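Local atomic coordinates of nucleoporin NUP145 (Chaetomium thermophilum, PDB entry 5HB6), a protein that probably serves as a structural component of the nuclear pore complex; this piece is the protein's S59 autopeptidase domain of the Nup98-96 family. Residues A[15-18]-A[19-22]; A[113-116]-A[117-120]. The protein carries 1 engineered substitution. All coordinates share one frame; numbering follows the deposited sequence.

Contact 1: A[15-18]-A[19-22]. With SO4 (sulfate ion), chain D.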
loop_
_atom_site.group_PDB
_atom_site.type_symbol
_atom_site.label_atom_id
_atom_site.label_comp_id
_atom_site.label_asym_id
_atom_site.label_seq_id
_atom_site.Cartn_x
_atom_site.Cartn_y
_atom_site.Cartn_z
ATOM N N ALA A 15 8.124 -20.339 -6.696
ATOM C CA ALA A 15 8.488 -21.622 -6.119
ATOM C C ALA A 15 7.379 -22.246 -5.283
ATOM O O ALA A 15 7.521 -23.398 -4.861
ATOM C CB ALA A 15 9.748 -21.463 -5.281
ATOM N N MET A 16 6.285 -21.536 -5.049
ATOM C CA MET A 16 5.169 -22.095 -4.308
ATOM C C MET A 16 4.418 -23.094 -5.179
ATOM O O MET A 16 4.424 -23.006 -6.410
ATOM C CB MET A 16 4.206 -20.981 -3.895
ATOM C CG MET A 16 4.793 -20.029 -2.885
ATOM S SD MET A 16 3.628 -18.730 -2.504
ATOM C CE MET A 16 4.576 -17.725 -1.364
ATOM N N ASN A 17 3.722 -24.023 -4.525
ATOM C CA ASN A 17 2.868 -24.944 -5.263
ATOM C C ASN A 17 1.537 -24.275 -5.599
ATOM O O ASN A 17 1.297 -23.102 -5.290
ATOM C CB ASN A 17 2.726 -26.286 -4.534
ATOM C CG ASN A 17 2.042 -26.169 -3.179
ATOM O OD1 ASN A 17 1.175 -25.322 -2.962
ATOM N ND2 ASN A 17 2.433 -27.036 -2.257
ATOM N N ARG A 18 0.656 -25.022 -6.259
ATOM C CA ARG A 18 -0.556 -24.427 -6.816
ATOM C C ARG A 18 -1.546 -24.010 -5.741
ATOM O O ARG A 18 -2.257 -23.019 -5.914
ATOM C CB ARG A 18 -1.211 -25.428 -7.762
ATOM C CG ARG A 18 -0.405 -25.678 -9.002
ATOM C CD ARG A 18 -0.901 -26.887 -9.725
ATOM N NE ARG A 18 -0.421 -26.896 -11.097
ATOM C CZ ARG A 18 -0.921 -27.667 -12.054
ATOM N NH1 ARG A 18 -1.908 -28.525 -11.782
ATOM N NH2 ARG A 18 -0.428 -27.586 -13.283
ATOM N N MET A 19 -1.621 -24.751 -4.639
ATOM C CA MET A 19 -2.497 -24.340 -3.548
ATOM C C MET A 19 -1.945 -23.118 -2.834
ATOM O O MET A 19 -2.713 -22.238 -2.431
ATOM C CB MET A 19 -2.695 -25.505 -2.578
ATOM C CG MET A 19 -3.216 -26.772 -3.245
ATOM S SD MET A 19 -4.688 -26.491 -4.268
ATOM C CE MET A 19 -5.876 -25.961 -3.025
ATOM N N GLN A 20 -0.619 -23.039 -2.684
ATOM C CA GLN A 20 0.005 -21.934 -1.961
ATOM C C GLN A 20 -0.104 -20.613 -2.724
ATOM O O GLN A 20 -0.382 -19.571 -2.124
ATOM C CB GLN A 20 1.468 -22.268 -1.699
ATOM C CG GLN A 20 1.670 -23.360 -0.672
ATOM C CD GLN A 20 3.073 -23.955 -0.703
ATOM O OE1 GLN A 20 3.787 -23.868 -1.705
ATOM N NE2 GLN A 20 3.469 -24.571 0.402
ATOM N N ARG A 21 0.106 -20.631 -4.044
ATOM C CA ARG A 21 0.104 -19.384 -4.801
ATOM C C ARG A 21 -1.280 -18.746 -4.864
ATOM O O ARG A 21 -1.383 -17.543 -5.130
ATOM C CB ARG A 21 0.688 -19.602 -6.202
ATOM C CG ARG A 21 0.836 -18.315 -7.008
ATOM C CD ARG A 21 1.778 -18.423 -8.217
ATOM N NE ARG A 21 1.715 -17.191 -9.012
ATOM C CZ ARG A 21 2.571 -16.842 -9.966
ATOM N NH1 ARG A 21 3.604 -17.620 -10.267
ATOM N NH2 ARG A 21 2.392 -15.701 -10.618
ATOM N N GLN A 22 -2.336 -19.512 -4.596
ATOM C CA GLN A 22 -3.695 -18.984 -4.529
ATOM C C GLN A 22 -4.008 -18.314 -3.200
ATOM O O GLN A 22 -5.085 -17.729 -3.071
ATOM C CB GLN A 22 -4.713 -20.098 -4.807
ATOM C CG GLN A 22 -4.709 -20.516 -6.263
ATOM C CD GLN A 22 -5.731 -21.573 -6.599
ATOM O OE1 GLN A 22 -6.549 -21.959 -5.768
ATOM N NE2 GLN A 22 -5.685 -22.049 -7.837
HETATM S S SO4 D . 4.987 -14.962 -13.367
HETATM O O1 SO4 D . 3.819 -14.399 -12.685
HETATM O O2 SO4 D . 5.461 -16.121 -12.612
HETATM O O3 SO4 D . 6.014 -13.926 -13.486
HETATM O O4 SO4 D . 4.609 -15.387 -14.710
#
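Asn17 and Gln20 close a capping box at the start of helix 18-21, each side chain binding the other's backbone N-H. Asn17 OD1 accepts from Gln20 N at 2.9 Å, the donor lying nearly in line with the side-chain C=O. In return Gln20 OE1 accepts a hydrogen bond from Asn17 N at 2.8 Å, with an N-H...O angle of 169°; this donor is tilted from the amide carbonyl plane. Asn17 CG stands between its own backbone N and carbonyl carbon (chi1 63°), which swings OD1 over the first turn. The two amides stack with their planes 23° apart, and Asn17 OD1 comes to 3.1 Å from Gln20 CG. Next to the box, Arg21 N donates to Asn17 O at 3.0 Å, the first i to i+4 bond of the turn, while Met16 CB rests on Gln20 OE1 and CB. Looser at the surface, Met19 bends away and Arg18 extends outward, while Gln22 CG lies 3.5 Å from Arg18 O and its side chain also touches Asp44 and Ser46. Arg21 extends from the turn, its NE bonded to Leu45 O, and meets a sulfate edge-on: NH2 reaches SO4 O1 at 2.8 Å and NH1 makes a weak bond to SO4 O2. Arg14 and Leu50 N also hold this anion, probably acquired from the crystallisation liquor. Reciprocal bonding thus occupies two N-H groups at the helix start, and the guanidinium probably stabilises the sulfate's negative charge.

Contact 2: A[113-116]-A[117-120]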
loop_
_atom_site.group_PDB
_atom_site.type_symbol
_atom_site.label_atom_id
_atom_site.label_comp_id
_atom_site.label_asym_id
_atom_site.label_seq_id
_atom_site.Cartn_x
_atom_site.Cartn_y
_atom_site.Cartn_z
ATOM N N LYS A 113 -6.801 11.572 10.598
ATOM C CA LYS A 113 -7.782 10.589 11.032
ATOM C C LYS A 113 -9.086 10.723 10.264
ATOM O O LYS A 113 -9.825 9.740 10.124
ATOM C CB LYS A 113 -8.007 10.676 12.542
ATOM C CG LYS A 113 -6.806 10.229 13.359
ATOM C CD LYS A 113 -7.007 10.429 14.857
ATOM C CE LYS A 113 -5.834 9.880 15.646
ATOM N NZ LYS A 113 -5.956 10.173 17.088
ATOM N N SER A 114 -9.386 11.912 9.746
ATOM C CA SER A 114 -10.652 12.165 9.077
ATOM C C SER A 114 -10.594 12.042 7.552
ATOM O O SER A 114 -11.597 12.304 6.888
ATOM C CB SER A 114 -11.172 13.536 9.515
ATOM O OG SER A 114 -11.498 13.494 10.893
ATOM N N ILE A 115 -9.467 11.640 6.974
ATOM C CA ILE A 115 -9.395 11.504 5.522
ATOM C C ILE A 115 -10.406 10.463 5.051
ATOM O O ILE A 115 -10.370 9.294 5.493
ATOM C CB ILE A 115 -7.971 11.161 5.055
ATOM C CG1 ILE A 115 -6.993 12.272 5.426
ATOM C CG2 ILE A 115 -7.919 10.916 3.544
ATOM C CD1 ILE A 115 -7.274 13.635 4.784
ATOM N N PRO A 116 -11.311 10.832 4.144
ATOM C CA PRO A 116 -12.347 9.891 3.708
ATOM C C PRO A 116 -11.777 8.621 3.103
ATOM O O PRO A 116 -10.732 8.622 2.450
ATOM C CB PRO A 116 -13.132 10.695 2.659
ATOM C CG PRO A 116 -12.923 12.099 3.037
ATOM C CD PRO A 116 -11.527 12.175 3.577
ATOM N N ASP A 117 -12.499 7.528 3.326
ATOM C CA ASP A 117 -12.202 6.242 2.713
ATOM C C ASP A 117 -10.866 5.690 3.179
ATOM O O ASP A 117 -10.222 4.925 2.466
ATOM C CB ASP A 117 -12.293 6.301 1.183
ATOM C CG ASP A 117 -13.694 6.635 0.694
ATOM O OD1 ASP A 117 -14.676 6.134 1.289
ATOM O OD2 ASP A 117 -13.812 7.404 -0.283
ATOM N N THR A 118 -10.443 6.085 4.372
ATOM C CA THR A 118 -9.277 5.498 5.017
ATOM C C THR A 118 -9.621 5.239 6.475
ATOM O O THR A 118 -10.481 5.914 7.054
ATOM C CB THR A 118 -8.024 6.415 4.974
ATOM O OG1 THR A 118 -8.178 7.523 5.875
ATOM C CG2 THR A 118 -7.734 6.909 3.574
ATOM N N THR A 119 -8.927 4.274 7.075
ATOM C CA THR A 119 -9.019 4.026 8.509
ATOM C C THR A 119 -7.634 4.256 9.096
ATOM O O THR A 119 -6.704 3.489 8.835
ATOM C CB THR A 119 -9.493 2.605 8.775
ATOM O OG1 THR A 119 -10.788 2.408 8.188
ATOM C CG2 THR A 119 -9.586 2.356 10.255
ATOM N N PHE A 120 -7.480 5.336 9.848
ATOM C CA PHE A 120 -6.179 5.722 10.360
ATOM C C PHE A 120 -5.576 4.609 11.186
ATOM O O PHE A 120 -6.246 4.030 12.035
ATOM C CB PHE A 120 -6.371 6.961 11.237
ATOM C CG PHE A 120 -5.114 7.492 11.847
ATOM C CD1 PHE A 120 -4.343 8.425 11.170
ATOM C CD2 PHE A 120 -4.741 7.127 13.130
ATOM C CE1 PHE A 120 -3.214 8.939 11.748
ATOM C CE2 PHE A 120 -3.622 7.643 13.711
ATOM C CZ PHE A 120 -2.858 8.559 13.029
HETATM O O HOH W 1 -9.797 7.154 9.817
#
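Lys113 lays its aliphatic chain over one face of the Phe120 ring, CG standing 3.7 Å from the ring centroid and 17° off the normal in a CH-pi contact. Extended beyond CG, the chain carries CE to 3.7 Å from Phe120 CE2. Phe120 CG is turned anti to its backbone N (chi1 -180°), which brings the ring beneath the lysine methylenes. At the bend between the two segments Thr118 OG1 donates to Ile115 O at 2.8 Å, with the hydroxyl tilted 33° from the carbonyl plane, and Thr118 N adds a weak bond to the same oxygen at 3.4 Å. The weak Thr118 N bond is that of a type II beta turn, Ile115 to Thr118, with Pro116 and Asp117 at its corners, and the shorter hydroxyl bond reinforces it; the turn reverses the chain between helix 102-113 and strand 119-124. A water accepts from Phe120 N at 2.9 Å and lies 2.6 Å from Lys113 O and 3.1 Å from Thr118 O, joining the two arms. Further out, Lys113 NZ forms a salt bridge with Glu110 one helical turn back. Ile115 rests on Trp130 and Thr118 on Phe132, both of strand 129-134, and Thr119 pairs through its backbone with Ser133.

Contact 1 comes first along the chain and closes well before contact 2 opens. Both lie at the surface on opposite sides of the chain's centre, their centres 34 Å apart and their nearest atoms about 24 Å apart, so neither touches the other. Residues 15-22 lead from helix 10-14 into helix 18-21, which follow edge strand 4-7 of the six-stranded antiparallel sheet along the chain. Residues 113-120 instead carry helix 102-113 into strand 119-124, the opposite edge of that sheet within this chain. The autopeptidase domain thus has two independent surface connections, one a helix cap and one a tight turn; only the second runs directly into the sheet.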